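Local coordinates for MUTM (fpg) protein (Thermus thermophilus, PDB 1EE8) that belongs to the MutM (Fpg) family of DNA-repair proteins, combining a sheet-rich N-terminal domain, a helical H2TH domain and a zinc finger, at residues 18-23 with 87-92; 32-37 with 101-106; 171-176 with 184-189. All coordinates share one frame; numbering follows the deposited sequence.

Interaction 1: 18-23 with 87-92; sequences LGQTLR and VLEGRT
E89 OE1 is held by two donors of one residue: T21 N reaches it at 3.2 Å, and T21 OG1 donates to it at 3.1 Å. The contact belongs to the mixed sheet of the N-terminal domain, where strand 21-26 runs antiparallel to strand 82-88 beside the tip of the hairpin joining 82-88 to 92-96. E89 and G90 take type I turn angles at the hairpin tip, and L88 N bonds to R91 O across its base. T21 OG1 stands anti to the carbonyl carbon and beside its own backbone N (chi1 -66°), which lets both donors face the same oxygen. The hydroxyl meets E89 OE1 nearly along the C-O axis, while the N-H comes in on the anti side and somewhat out of the carboxylate plane. R43 adds a long, weak ion pair to this oxygen.

A second side chain tethers the turn. Q20 bends at chi2 (-98°), which turns CD toward the hairpin tip; OE1 then accepts from G90 N at 2.8 Å, while NE2 lies against E89 CG. Between the strands, L22 and L88 form a non-hydrogen-bonded pair, bracketed by weak bonds from R23 N to V87 O and from E89 N to T21 O. L88 CA also points its hydrogen at T21 O, 3.2 Å away. On one face of the sheet the two leucines touch through their CD1 methyls, 3.6 Å apart, and L88 packs on V17 of helix 3-17.

R23 extends from CG to NE and crosses E89 at about a right angle. Its charged nitrogens do not contact the carboxylate; instead E89 CA sits over the centre of the guanidinium, 3.6 Å above its plane.

Interaction 2: 32-37 with 101-106; sequences RYRNTA and FGRLFG
R34 and F105 lie side by side and point the same way from the parallel pairing of strands 33-34 and 103-108, at the outer border of the mixed sheet. The R34 guanidinium is turned 72° from the ring, and its NH1 meets the ring edge near the plane, 3.4 Å from F105 CE1. R34 NE finds its partner at A31 O.

R32 and R103 form a second pair, their guanidinium planes 79° apart. R103 bends at chi2 (-76°), and its guanidinium carries R32 CG 3.8 Å above one face, offset toward the rim. R103 NH2 bonds back to G102 O at 2.8 Å. The other sheet face has Y33 and L104 crossing obliquely, with Y33 CD1 3.7 Å from L104 CB; H27 meets the tyrosine ring edge-to-face.

Three backbone bonds fix the parallel register: L104 N to R32 O, R34 N to L104 O, and G106 N to R34 O, the last the shortest at 2.8 Å. One water links Y33 OH to G102 O. Another accepts from R103 NH1 and, weakly, from R32 NE.

R32 NE and R103 NH2, like charges, come within 3.8 Å. The salt bridge from R32 NH1 to D29, together with R100 O accepting from both arginines, would offset their repulsion and probably makes the close approach affordable.

Interaction 3: 171-176 with 184-189; sequences ARLSPF and EEEARR
R189 reaches from the first turns of helix 184-203 to the end of helix 161-170 and grips A171 O side-on, with NE at 3.0 Å and NH1 at 3.3 Å. Both helices belong to the H2TH domain, and R172 closes the earlier one in a Schellman motif, its positive phi turning the chain away just after A171.

The arginine has to fold to make this grip. CG is anti to the carbonyl carbon, and the chain then bends at chi2 (-143°) and again at chi3 (-59°), which sets NE beside the carbonyl oxygen. A171 O lies in the guanidinium plane; NH1 approaches it nearly head-on, whereas NE is tilted from the carbonyl plane. At another corner of the same group, NH2 makes a salt bridge with E185 OE1 at 2.6 Å. Closer to the backbones, A171 CB rests 3.7 Å from R189 O.

L173 supplies the apolar part. Its CD1 methyl approaches E186 O at 3.4 Å, and CD2 touches both R189 NH1, 3.6 Å away, and E186 CG at 3.9 Å. E186 is extended beyond CG, offering its aliphatic portion to L173 while OE2 goes to a salt bridge with R177 and a hydrogen bond from T183 N. The R172 side chain leads away; NH1 bonds to F169 O, the guanidinium makes a cation-pi contact with the F169 ring, and the chain touches C261 of the zinc site.

The grip thus puts a positive charge on a carbonyl at the C-terminal end of helix 161-170, where the helix dipole would favour it. E185 probably balances that charge, and the L173 CD2 methyl, lying against NH1, probably shields part of the polar junction.

Overall arrangement
Interactions 1 and 2 belong to one mixed sheet in the N-terminal domain: strands 21-26 and 33-34 follow each other in the chain, and the segments of the two interactions alternate along the sequence. Their centres are 18 Å apart, with nearest atoms about 6 Å apart. The first pairing is antiparallel and inside the sheet; the second is parallel and involves 33-34, one of its two outermost strands within the chain. Interaction 3 stands apart, across the centre of the chain in the H2TH domain, 45 Å from interaction 1 and 38 Å from interaction 2, centre to centre. It lies nearest the metal: the R172 side chain comes within about 6 Å of the zinc ion held by C238, C241, C258 and C261.

Interaction 1: 18-23 with 87-92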
ATOM      1  N   LEU A  18      -5.208  -7.651  19.706  1.00 27.91           N
ATOM      2  CA  LEU A  18      -4.878  -8.972  19.190  1.00 29.14           C
ATOM      3  C   LEU A  18      -6.064  -9.625  18.481  1.00 28.69           C
ATOM      4  O   LEU A  18      -7.159  -9.711  19.032  1.00 28.22           O
ATOM      5  CB  LEU A  18      -4.389  -9.864  20.334  1.00 30.82           C
ATOM      6  CG  LEU A  18      -2.925 -10.316  20.330  1.00 33.06           C
ATOM      7  CD1 LEU A  18      -2.750 -11.441  19.330  1.00 35.46           C
ATOM      8  CD2 LEU A  18      -2.007  -9.155  20.003  1.00 33.37           C
ATOM      9  N   GLY A  19      -5.845 -10.060  17.244  1.00 29.31           N
ATOM     10  CA  GLY A  19      -6.905 -10.717  16.492  1.00 29.45           C
ATOM     11  C   GLY A  19      -7.950  -9.813  15.865  1.00 29.75           C
ATOM     12  O   GLY A  19      -8.837 -10.289  15.154  1.00 29.18           O
ATOM     13  N   GLN A  20      -7.850  -8.514  16.122  1.00 28.73           N
ATOM     14  CA  GLN A  20      -8.795  -7.542  15.574  1.00 28.46           C
ATOM     15  C   GLN A  20      -8.420  -7.113  14.158  1.00 26.96           C
ATOM     16  O   GLN A  20      -7.240  -7.046  13.805  1.00 24.81           O
ATOM     17  CB  GLN A  20      -8.838  -6.294  16.464  1.00 31.44           C
ATOM     18  CG  GLN A  20      -9.415  -6.516  17.849  1.00 35.85           C
ATOM     19  CD  GLN A  20     -10.869  -6.107  17.937  1.00 38.60           C
ATOM     20  OE1 GLN A  20     -11.204  -4.920  17.836  1.00 39.09           O
ATOM     21  NE2 GLN A  20     -11.748  -7.090  18.118  1.00 39.75           N
ATOM     22  N   THR A  21      -9.428  -6.811  13.351  1.00 25.34           N
ATOM     23  CA  THR A  21      -9.183  -6.364  11.997  1.00 25.25           C
ATOM     24  C   THR A  21      -8.868  -4.867  11.970  1.00 24.48           C
ATOM     25  O   THR A  21      -9.654  -4.045  12.445  1.00 25.45           O
ATOM     26  CB  THR A  21     -10.400  -6.616  11.083  1.00 26.95           C
ATOM     27  OG1 THR A  21     -10.608  -8.027  10.935  1.00 28.00           O
ATOM     28  CG2 THR A  21     -10.170  -5.995   9.712  1.00 26.38           C
ATOM     29  N   LEU A  22      -7.702  -4.517  11.444  1.00 22.30           N
ATOM     30  CA  LEU A  22      -7.348  -3.109  11.322  1.00 20.81           C
ATOM     31  C   LEU A  22      -8.034  -2.669  10.029  1.00 21.39           C
ATOM     32  O   LEU A  22      -7.510  -2.887   8.931  1.00 22.21           O
ATOM     33  CB  LEU A  22      -5.832  -2.935  11.218  1.00 17.80           C
ATOM     34  CG  LEU A  22      -5.350  -1.531  10.830  1.00 18.60           C
ATOM     35  CD1 LEU A  22      -5.754  -0.516  11.898  1.00 15.65           C
ATOM     36  CD2 LEU A  22      -3.836  -1.544  10.649  1.00 18.46           C
ATOM     37  N   ARG A  23      -9.219  -2.078  10.161  1.00 20.84           N
ATOM     38  CA  ARG A  23      -9.997  -1.636   9.003  1.00 21.62           C
ATOM     39  C   ARG A  23      -9.365  -0.468   8.257  1.00 21.41           C
ATOM     40  O   ARG A  23      -9.363  -0.428   7.027  1.00 21.64           O
ATOM     41  CB  ARG A  23     -11.412  -1.253   9.435  1.00 22.89           C
ATOM     42  CG  ARG A  23     -12.223  -2.414  10.003  1.00 26.51           C
ATOM     43  CD  ARG A  23     -13.593  -1.945  10.471  1.00 30.74           C
ATOM     44  NE  ARG A  23     -14.479  -3.063  10.789  1.00 36.05           N
ATOM     45  CZ  ARG A  23     -15.654  -2.941  11.405  1.00 36.87           C
ATOM     46  NH1 ARG A  23     -16.094  -1.744  11.778  1.00 38.39           N
ATOM     47  NH2 ARG A  23     -16.390  -4.018  11.646  1.00 37.42           N
ATOM     48  N   VAL A  87      -8.406   2.440  13.064  1.00 19.08           N
ATOM     49  CA  VAL A  87      -9.782   2.011  13.247  1.00 20.07           C
ATOM     50  C   VAL A  87      -9.887   0.492  13.189  1.00 20.84           C
ATOM     51  O   VAL A  87      -9.728  -0.104  12.127  1.00 20.31           O
ATOM     52  CB  VAL A  87     -10.678   2.627  12.162  1.00 19.90           C
ATOM     53  CG1 VAL A  87     -12.115   2.189  12.349  1.00 18.32           C
ATOM     54  CG2 VAL A  87     -10.560   4.152  12.210  1.00 20.54           C
ATOM     55  N   LEU A  88     -10.135  -0.120  14.344  1.00 21.70           N
ATOM     56  CA  LEU A  88     -10.281  -1.569  14.449  1.00 24.75           C
ATOM     57  C   LEU A  88     -11.759  -1.918  14.439  1.00 26.26           C
ATOM     58  O   LEU A  88     -12.612  -1.047  14.607  1.00 27.72           O
ATOM     59  CB  LEU A  88      -9.653  -2.080  15.743  1.00 24.48           C
ATOM     60  CG  LEU A  88      -8.129  -2.206  15.809  1.00 26.34           C
ATOM     61  CD1 LEU A  88      -7.446  -1.106  15.026  1.00 25.69           C
ATOM     62  CD2 LEU A  88      -7.720  -2.179  17.266  1.00 24.97           C
ATOM     63  N   GLU A  89     -12.071  -3.191  14.255  1.00 28.70           N
ATOM     64  CA  GLU A  89     -13.468  -3.580  14.221  1.00 31.92           C
ATOM     65  C   GLU A  89     -14.118  -3.346  15.580  1.00 31.63           C
ATOM     66  O   GLU A  89     -15.255  -2.883  15.655  1.00 33.41           O
ATOM     67  CB  GLU A  89     -13.611  -5.051  13.786  1.00 34.04           C
ATOM     68  CG  GLU A  89     -13.189  -6.095  14.812  1.00 37.64           C
ATOM     69  CD  GLU A  89     -13.274  -7.519  14.267  1.00 39.65           C
ATOM     70  OE1 GLU A  89     -12.419  -7.898  13.434  1.00 40.85           O
ATOM     71  OE2 GLU A  89     -14.200  -8.260  14.668  1.00 39.84           O
ATOM     72  N   GLY A  90     -13.388  -3.628  16.653  1.00 30.85           N
ATOM     73  CA  GLY A  90     -13.943  -3.455  17.983  1.00 30.09           C
ATOM     74  C   GLY A  90     -13.729  -2.103  18.640  1.00 29.96           C
ATOM     75  O   GLY A  90     -14.444  -1.750  19.581  1.00 29.47           O
ATOM     76  N   ARG A  91     -12.749  -1.344  18.158  1.00 28.01           N
ATOM     77  CA  ARG A  91     -12.465  -0.035  18.729  1.00 26.47           C
ATOM     78  C   ARG A  91     -11.474   0.745  17.881  1.00 24.75           C
ATOM     79  O   ARG A  91     -11.070   0.301  16.813  1.00 22.68           O
ATOM     80  CB  ARG A  91     -11.901  -0.175  20.139  1.00 27.66           C
ATOM     81  CG  ARG A  91     -10.635  -1.006  20.215  1.00 29.28           C
ATOM     82  CD  ARG A  91      -9.750  -0.542  21.353  1.00 30.89           C
ATOM     83  NE  ARG A  91     -10.443  -0.467  22.640  1.00 33.30           N
ATOM     84  CZ  ARG A  91     -10.889  -1.518  23.321  1.00 34.75           C
ATOM     85  NH1 ARG A  91     -10.726  -2.746  22.842  1.00 36.91           N
ATOM     86  NH2 ARG A  91     -11.476  -1.342  24.497  1.00 34.12           N
ATOM     87  N   THR A  92     -11.073   1.904  18.387  1.00 23.81           N
ATOM     88  CA  THR A  92     -10.139   2.767  17.674  1.00 22.31           C
ATOM     89  C   THR A  92      -8.987   3.225  18.562  1.00 21.95           C
ATOM     90  O   THR A  92      -9.184   3.532  19.741  1.00 23.20           O
ATOM     91  CB  THR A  92     -10.891   3.997  17.118  1.00 21.56           C
ATOM     92  OG1 THR A  92     -11.811   3.563  16.113  1.00 22.12           O
ATOM     93  CG2 THR A  92      -9.928   5.013  16.496  1.00 20.44           C
TER

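Interaction 2: 32-37 with 101-106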
ATOM      1  N   ARG A  32       4.507  12.031   6.985  1.00 20.77           N
ATOM      2  CA  ARG A  32       4.900  11.397   8.241  1.00 20.42           C
ATOM      3  C   ARG A  32       4.403   9.957   8.390  1.00 19.78           C
ATOM      4  O   ARG A  32       5.074   9.117   8.979  1.00 18.66           O
ATOM      5  CB  ARG A  32       4.389  12.226   9.422  1.00 20.59           C
ATOM      6  CG  ARG A  32       5.013  13.612   9.559  1.00 21.32           C
ATOM      7  CD  ARG A  32       4.552  14.283  10.857  1.00 20.33           C
ATOM      8  NE  ARG A  32       5.249  15.538  11.137  1.00 20.95           N
ATOM      9  CZ  ARG A  32       5.004  16.694  10.524  1.00 22.44           C
ATOM     10  NH1 ARG A  32       4.065  16.770   9.587  1.00 21.24           N
ATOM     11  NH2 ARG A  32       5.700  17.782  10.849  1.00 22.00           N
ATOM     12  N   TYR A  33       3.213   9.685   7.870  1.00 20.08           N
ATOM     13  CA  TYR A  33       2.622   8.353   7.947  1.00 20.20           C
ATOM     14  C   TYR A  33       2.649   7.802   6.541  1.00 20.73           C
ATOM     15  O   TYR A  33       1.757   8.058   5.735  1.00 21.21           O
ATOM     16  CB  TYR A  33       1.207   8.484   8.497  1.00 19.12           C
ATOM     17  CG  TYR A  33       1.212   9.395   9.695  1.00 16.94           C
ATOM     18  CD1 TYR A  33       2.183   9.252  10.685  1.00 16.86           C
ATOM     19  CD2 TYR A  33       0.312  10.454   9.802  1.00 17.48           C
ATOM     20  CE1 TYR A  33       2.270  10.145  11.745  1.00 18.39           C
ATOM     21  CE2 TYR A  33       0.390  11.350  10.861  1.00 19.04           C
ATOM     22  CZ  TYR A  33       1.377  11.193  11.823  1.00 18.20           C
ATOM     23  OH  TYR A  33       1.508  12.115  12.827  1.00 19.15           O
ATOM     24  N   ARG A  34       3.705   7.046   6.261  1.00 22.72           N
ATOM     25  CA  ARG A  34       3.947   6.505   4.934  1.00 23.23           C
ATOM     26  C   ARG A  34       3.453   5.107   4.642  1.00 23.14           C
ATOM     27  O   ARG A  34       3.644   4.184   5.440  1.00 22.32           O
ATOM     28  CB  ARG A  34       5.444   6.565   4.653  1.00 25.25           C
ATOM     29  CG  ARG A  34       6.030   7.950   4.822  1.00 29.17           C
ATOM     30  CD  ARG A  34       7.550   7.902   4.914  1.00 30.98           C
ATOM     31  NE  ARG A  34       8.086   9.204   5.298  1.00 36.02           N
ATOM     32  CZ  ARG A  34       9.267   9.390   5.880  1.00 36.75           C
ATOM     33  NH1 ARG A  34      10.051   8.353   6.152  1.00 37.17           N
ATOM     34  NH2 ARG A  34       9.666  10.618   6.190  1.00 38.94           N
ATOM     35  N   ASN A  35       2.824   4.964   3.476  1.00 22.21           N
ATOM     36  CA  ASN A  35       2.317   3.680   3.012  1.00 22.84           C
ATOM     37  C   ASN A  35       1.440   2.970   4.029  1.00 21.68           C
ATOM     38  O   ASN A  35       1.511   1.752   4.162  1.00 21.42           O
ATOM     39  CB  ASN A  35       3.496   2.772   2.640  1.00 23.44           C
ATOM     40  CG  ASN A  35       4.390   3.390   1.584  1.00 26.04           C
ATOM     41  OD1 ASN A  35       5.576   3.646   1.817  1.00 27.95           O
ATOM     42  ND2 ASN A  35       3.824   3.642   0.416  1.00 25.99           N
ATOM     43  N   THR A  36       0.607   3.715   4.743  1.00 20.45           N
ATOM     44  CA  THR A  36      -0.258   3.087   5.736  1.00 21.22           C
ATOM     45  C   THR A  36      -1.388   2.271   5.097  1.00 19.99           C
ATOM     46  O   THR A  36      -1.914   1.356   5.723  1.00 17.64           O
ATOM     47  CB  THR A  36      -0.858   4.135   6.699  1.00 20.62           C
ATOM     48  OG1 THR A  36      -1.595   5.110   5.952  1.00 21.09           O
ATOM     49  CG2 THR A  36       0.248   4.829   7.473  1.00 20.76           C
ATOM     50  N   ALA A  37      -1.746   2.581   3.852  1.00 21.45           N
ATOM     51  CA  ALA A  37      -2.818   1.846   3.170  1.00 22.36           C
ATOM     52  C   ALA A  37      -2.461   0.362   3.064  1.00 22.83           C
ATOM     53  O   ALA A  37      -3.331  -0.499   2.956  1.00 22.57           O
ATOM     54  CB  ALA A  37      -3.057   2.422   1.778  1.00 24.21           C
ATOM     55  N   PHE A 101       6.858  14.419  16.045  1.00 21.97           N
ATOM     56  CA  PHE A 101       8.092  13.713  15.724  1.00 23.23           C
ATOM     57  C   PHE A 101       7.789  12.256  15.379  1.00 22.41           C
ATOM     58  O   PHE A 101       8.574  11.588  14.706  1.00 21.33           O
ATOM     59  CB  PHE A 101       9.064  13.785  16.899  1.00 25.36           C
ATOM     60  CG  PHE A 101       9.777  15.097  17.001  1.00 28.05           C
ATOM     61  CD1 PHE A 101      10.746  15.446  16.061  1.00 29.86           C
ATOM     62  CD2 PHE A 101       9.483  15.988  18.028  1.00 28.59           C
ATOM     63  CE1 PHE A 101      11.415  16.666  16.146  1.00 31.12           C
ATOM     64  CE2 PHE A 101      10.143  17.210  18.123  1.00 30.26           C
ATOM     65  CZ  PHE A 101      11.112  17.550  17.181  1.00 30.16           C
ATOM     66  N   GLY A 102       6.641  11.770  15.837  1.00 20.22           N
ATOM     67  CA  GLY A 102       6.265  10.399  15.548  1.00 19.11           C
ATOM     68  C   GLY A 102       6.154  10.120  14.057  1.00 18.79           C
ATOM     69  O   GLY A 102       5.920  11.022  13.255  1.00 19.62           O
ATOM     70  N   ARG A 103       6.331   8.858  13.684  1.00 17.59           N
ATOM     71  CA  ARG A 103       6.231   8.450  12.292  1.00 18.20           C
ATOM     72  C   ARG A 103       5.553   7.088  12.225  1.00 17.96           C
ATOM     73  O   ARG A 103       5.584   6.332  13.191  1.00 18.54           O
ATOM     74  CB  ARG A 103       7.628   8.347  11.666  1.00 18.19           C
ATOM     75  CG  ARG A 103       8.389   9.665  11.571  1.00 18.57           C
ATOM     76  CD  ARG A 103       7.862  10.522  10.437  1.00 20.03           C
ATOM     77  NE  ARG A 103       8.636  11.754  10.277  1.00 22.94           N
ATOM     78  CZ  ARG A 103       8.558  12.802  11.094  1.00 24.43           C
ATOM     79  NH1 ARG A 103       9.303  13.879  10.870  1.00 26.00           N
ATOM     80  NH2 ARG A 103       7.731  12.783  12.130  1.00 21.81           N
ATOM     81  N   LEU A 104       4.922   6.796  11.093  1.00 18.02           N
ATOM     82  CA  LEU A 104       4.280   5.501  10.883  1.00 18.44           C
ATOM     83  C   LEU A 104       4.820   4.984   9.558  1.00 19.12           C
ATOM     84  O   LEU A 104       4.984   5.753   8.608  1.00 19.77           O
ATOM     85  CB  LEU A 104       2.752   5.622  10.799  1.00 17.92           C
ATOM     86  CG  LEU A 104       1.950   5.837  12.093  1.00 17.70           C
ATOM     87  CD1 LEU A 104       0.451   5.843  11.755  1.00 18.10           C
ATOM     88  CD2 LEU A 104       2.271   4.740  13.112  1.00 17.33           C
ATOM     89  N   PHE A 105       5.093   3.687   9.499  1.00 19.05           N
ATOM     90  CA  PHE A 105       5.625   3.072   8.292  1.00 19.61           C
ATOM     91  C   PHE A 105       4.888   1.792   7.935  1.00 19.43           C
ATOM     92  O   PHE A 105       4.880   0.831   8.708  1.00 18.61           O
ATOM     93  CB  PHE A 105       7.102   2.719   8.479  1.00 21.30           C
ATOM     94  CG  PHE A 105       7.968   3.878   8.864  1.00 23.12           C
ATOM     95  CD1 PHE A 105       8.559   4.677   7.889  1.00 23.97           C
ATOM     96  CD2 PHE A 105       8.217   4.157  10.203  1.00 24.20           C
ATOM     97  CE1 PHE A 105       9.394   5.738   8.245  1.00 24.19           C
ATOM     98  CE2 PHE A 105       9.053   5.219  10.569  1.00 26.60           C
ATOM     99  CZ  PHE A 105       9.642   6.007   9.582  1.00 24.59           C
ATOM    100  N   GLY A 106       4.268   1.783   6.764  1.00 18.90           N
ATOM    101  CA  GLY A 106       3.590   0.586   6.306  1.00 22.06           C
ATOM    102  C   GLY A 106       4.654  -0.115   5.486  1.00 22.62           C
ATOM    103  O   GLY A 106       5.202   0.472   4.552  1.00 23.72           O
TER
HETATM  104  O   HOH W   1       8.380  16.178  11.970  1.00 27.04           O
HETATM  105  O   HOH W   2       3.762  12.661  14.110  1.00 20.58           O

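Interaction 3: 171-176 with 184-189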
ATOM      1  N   ALA A 171      24.635   2.902  39.016  1.00 24.65           N
ATOM      2  CA  ALA A 171      25.956   2.277  38.936  1.00 25.02           C
ATOM      3  C   ALA A 171      27.062   3.192  39.458  1.00 25.66           C
ATOM      4  O   ALA A 171      28.230   2.807  39.487  1.00 26.86           O
ATOM      5  CB  ALA A 171      26.252   1.878  37.491  1.00 23.20           C
ATOM      6  N   ARG A 172      26.691   4.402  39.861  1.00 25.72           N
ATOM      7  CA  ARG A 172      27.642   5.380  40.380  1.00 25.41           C
ATOM      8  C   ARG A 172      28.809   5.631  39.426  1.00 26.23           C
ATOM      9  O   ARG A 172      29.979   5.580  39.821  1.00 27.13           O
ATOM     10  CB  ARG A 172      28.168   4.926  41.745  1.00 25.94           C
ATOM     11  CG  ARG A 172      27.071   4.733  42.801  1.00 25.17           C
ATOM     12  CD  ARG A 172      26.381   6.044  43.139  1.00 25.73           C
ATOM     13  NE  ARG A 172      25.587   5.946  44.365  1.00 26.35           N
ATOM     14  CZ  ARG A 172      24.383   5.390  44.455  1.00 25.72           C
ATOM     15  NH1 ARG A 172      23.793   4.872  43.384  1.00 25.23           N
ATOM     16  NH2 ARG A 172      23.773   5.334  45.635  1.00 26.69           N
ATOM     17  N   LEU A 173      28.484   5.920  38.173  1.00 24.98           N
ATOM     18  CA  LEU A 173      29.496   6.182  37.155  1.00 26.46           C
ATOM     19  C   LEU A 173      29.276   7.524  36.474  1.00 27.05           C
ATOM     20  O   LEU A 173      28.138   7.966  36.285  1.00 27.32           O
ATOM     21  CB  LEU A 173      29.486   5.069  36.104  1.00 25.59           C
ATOM     22  CG  LEU A 173      29.894   3.679  36.588  1.00 24.97           C
ATOM     23  CD1 LEU A 173      29.715   2.661  35.460  1.00 24.82           C
ATOM     24  CD2 LEU A 173      31.342   3.716  37.059  1.00 24.97           C
ATOM     25  N   SER A 174      30.370   8.176  36.104  1.00 27.37           N
ATOM     26  CA  SER A 174      30.272   9.460  35.436  1.00 29.52           C
ATOM     27  C   SER A 174      29.734   9.300  34.021  1.00 30.72           C
ATOM     28  O   SER A 174      30.204   8.460  33.258  1.00 30.25           O
ATOM     29  CB  SER A 174      31.631  10.137  35.364  1.00 28.68           C
ATOM     30  OG  SER A 174      31.553  11.275  34.537  1.00 29.58           O
ATOM     31  N   PRO A 175      28.735  10.112  33.655  1.00 31.79           N
ATOM     32  CA  PRO A 175      28.151  10.042  32.315  1.00 33.45           C
ATOM     33  C   PRO A 175      29.131  10.597  31.285  1.00 34.57           C
ATOM     34  O   PRO A 175      29.085  10.242  30.108  1.00 35.40           O
ATOM     35  CB  PRO A 175      26.916  10.937  32.425  1.00 32.10           C
ATOM     36  CG  PRO A 175      26.628  10.990  33.901  1.00 31.70           C
ATOM     37  CD  PRO A 175      27.990  11.059  34.498  1.00 31.69           C
ATOM     38  N   PHE A 176      30.035  11.450  31.753  1.00 35.64           N
ATOM     39  CA  PHE A 176      30.981  12.129  30.878  1.00 36.40           C
ATOM     40  C   PHE A 176      32.360  11.525  30.642  1.00 36.89           C
ATOM     41  O   PHE A 176      33.078  11.964  29.741  1.00 38.17           O
ATOM     42  CB  PHE A 176      31.124  13.571  31.364  1.00 36.40           C
ATOM     43  CG  PHE A 176      29.824  14.181  31.800  1.00 36.96           C
ATOM     44  CD1 PHE A 176      29.501  14.275  33.153  1.00 36.36           C
ATOM     45  CD2 PHE A 176      28.891  14.602  30.858  1.00 36.47           C
ATOM     46  CE1 PHE A 176      28.272  14.774  33.560  1.00 36.79           C
ATOM     47  CE2 PHE A 176      27.656  15.104  31.259  1.00 37.03           C
ATOM     48  CZ  PHE A 176      27.345  15.190  32.611  1.00 36.19           C
ATOM     49  N   GLU A 184      36.541  -3.372  34.017  1.00 36.09           N
ATOM     50  CA  GLU A 184      35.531  -4.402  33.814  1.00 36.04           C
ATOM     51  C   GLU A 184      34.534  -4.440  34.967  1.00 34.95           C
ATOM     52  O   GLU A 184      33.366  -4.782  34.783  1.00 34.90           O
ATOM     53  CB  GLU A 184      36.182  -5.779  33.647  1.00 36.11           C
ATOM     54  CG  GLU A 184      35.182  -6.855  33.260  1.00 37.63           C
ATOM     55  CD  GLU A 184      35.837  -8.142  32.810  1.00 39.10           C
ATOM     56  OE1 GLU A 184      36.806  -8.072  32.024  1.00 39.40           O
ATOM     57  OE2 GLU A 184      35.372  -9.228  33.228  1.00 40.70           O
ATOM     58  N   GLU A 185      35.000  -4.094  36.159  1.00 33.92           N
ATOM     59  CA  GLU A 185      34.130  -4.088  37.324  1.00 33.11           C
ATOM     60  C   GLU A 185      33.141  -2.932  37.180  1.00 31.86           C
ATOM     61  O   GLU A 185      31.967  -3.055  37.522  1.00 31.31           O
ATOM     62  CB  GLU A 185      34.968  -3.939  38.597  1.00 33.54           C
ATOM     63  CG  GLU A 185      34.190  -4.054  39.891  1.00 33.22           C
ATOM     64  CD  GLU A 185      33.405  -2.804  40.203  1.00 34.54           C
ATOM     65  OE1 GLU A 185      33.984  -1.697  40.096  1.00 34.74           O
ATOM     66  OE2 GLU A 185      32.216  -2.929  40.564  1.00 33.99           O
ATOM     67  N   GLU A 186      33.621  -1.807  36.665  1.00 31.24           N
ATOM     68  CA  GLU A 186      32.760  -0.655  36.465  1.00 30.72           C
ATOM     69  C   GLU A 186      31.731  -0.990  35.386  1.00 30.28           C
ATOM     70  O   GLU A 186      30.544  -0.671  35.522  1.00 29.94           O
ATOM     71  CB  GLU A 186      33.601   0.570  36.082  1.00 31.58           C
ATOM     72  CG  GLU A 186      34.328   1.185  37.279  1.00 32.12           C
ATOM     73  CD  GLU A 186      35.203   2.370  36.919  1.00 33.64           C
ATOM     74  OE1 GLU A 186      35.361   3.261  37.784  1.00 34.09           O
ATOM     75  OE2 GLU A 186      35.747   2.412  35.791  1.00 34.50           O
ATOM     76  N   ALA A 187      32.181  -1.662  34.332  1.00 29.60           N
ATOM     77  CA  ALA A 187      31.298  -2.057  33.240  1.00 29.47           C
ATOM     78  C   ALA A 187      30.238  -3.034  33.724  1.00 29.46           C
ATOM     79  O   ALA A 187      29.093  -2.980  33.281  1.00 29.52           O
ATOM     80  CB  ALA A 187      32.101  -2.684  32.104  1.00 28.49           C
ATOM     81  N   ARG A 188      30.614  -3.938  34.622  1.00 29.93           N
ATOM     82  CA  ARG A 188      29.642  -4.895  35.143  1.00 29.44           C
ATOM     83  C   ARG A 188      28.556  -4.189  35.969  1.00 27.96           C
ATOM     84  O   ARG A 188      27.401  -4.616  35.977  1.00 26.34           O
ATOM     85  CB  ARG A 188      30.329  -5.975  35.994  1.00 32.35           C
ATOM     86  CG  ARG A 188      30.990  -7.091  35.177  1.00 35.17           C
ATOM     87  CD  ARG A 188      30.985  -8.427  35.930  1.00 39.80           C
ATOM     88  NE  ARG A 188      31.519  -9.534  35.127  1.00 42.64           N
ATOM     89  CZ  ARG A 188      32.806  -9.694  34.823  1.00 42.93           C
ATOM     90  NH1 ARG A 188      33.705  -8.821  35.257  1.00 44.10           N
ATOM     91  NH2 ARG A 188      33.193 -10.720  34.078  1.00 43.67           N
ATOM     92  N   ARG A 189      28.923  -3.117  36.671  1.00 27.09           N
ATOM     93  CA  ARG A 189      27.941  -2.380  37.465  1.00 26.63           C
ATOM     94  C   ARG A 189      26.940  -1.689  36.543  1.00 25.78           C
ATOM     95  O   ARG A 189      25.734  -1.714  36.785  1.00 25.62           O
ATOM     96  CB  ARG A 189      28.616  -1.323  38.340  1.00 27.43           C
ATOM     97  CG  ARG A 189      29.362  -1.869  39.533  1.00 28.79           C
ATOM     98  CD  ARG A 189      29.202  -0.939  40.728  1.00 28.64           C
ATOM     99  NE  ARG A 189      29.692   0.411  40.465  1.00 27.54           N
ATOM    100  CZ  ARG A 189      30.974   0.751  40.434  1.00 28.91           C
ATOM    101  NH1 ARG A 189      31.319   2.009  40.188  1.00 29.10           N
ATOM    102  NH2 ARG A 189      31.912  -0.163  40.657  1.00 29.58           N
TER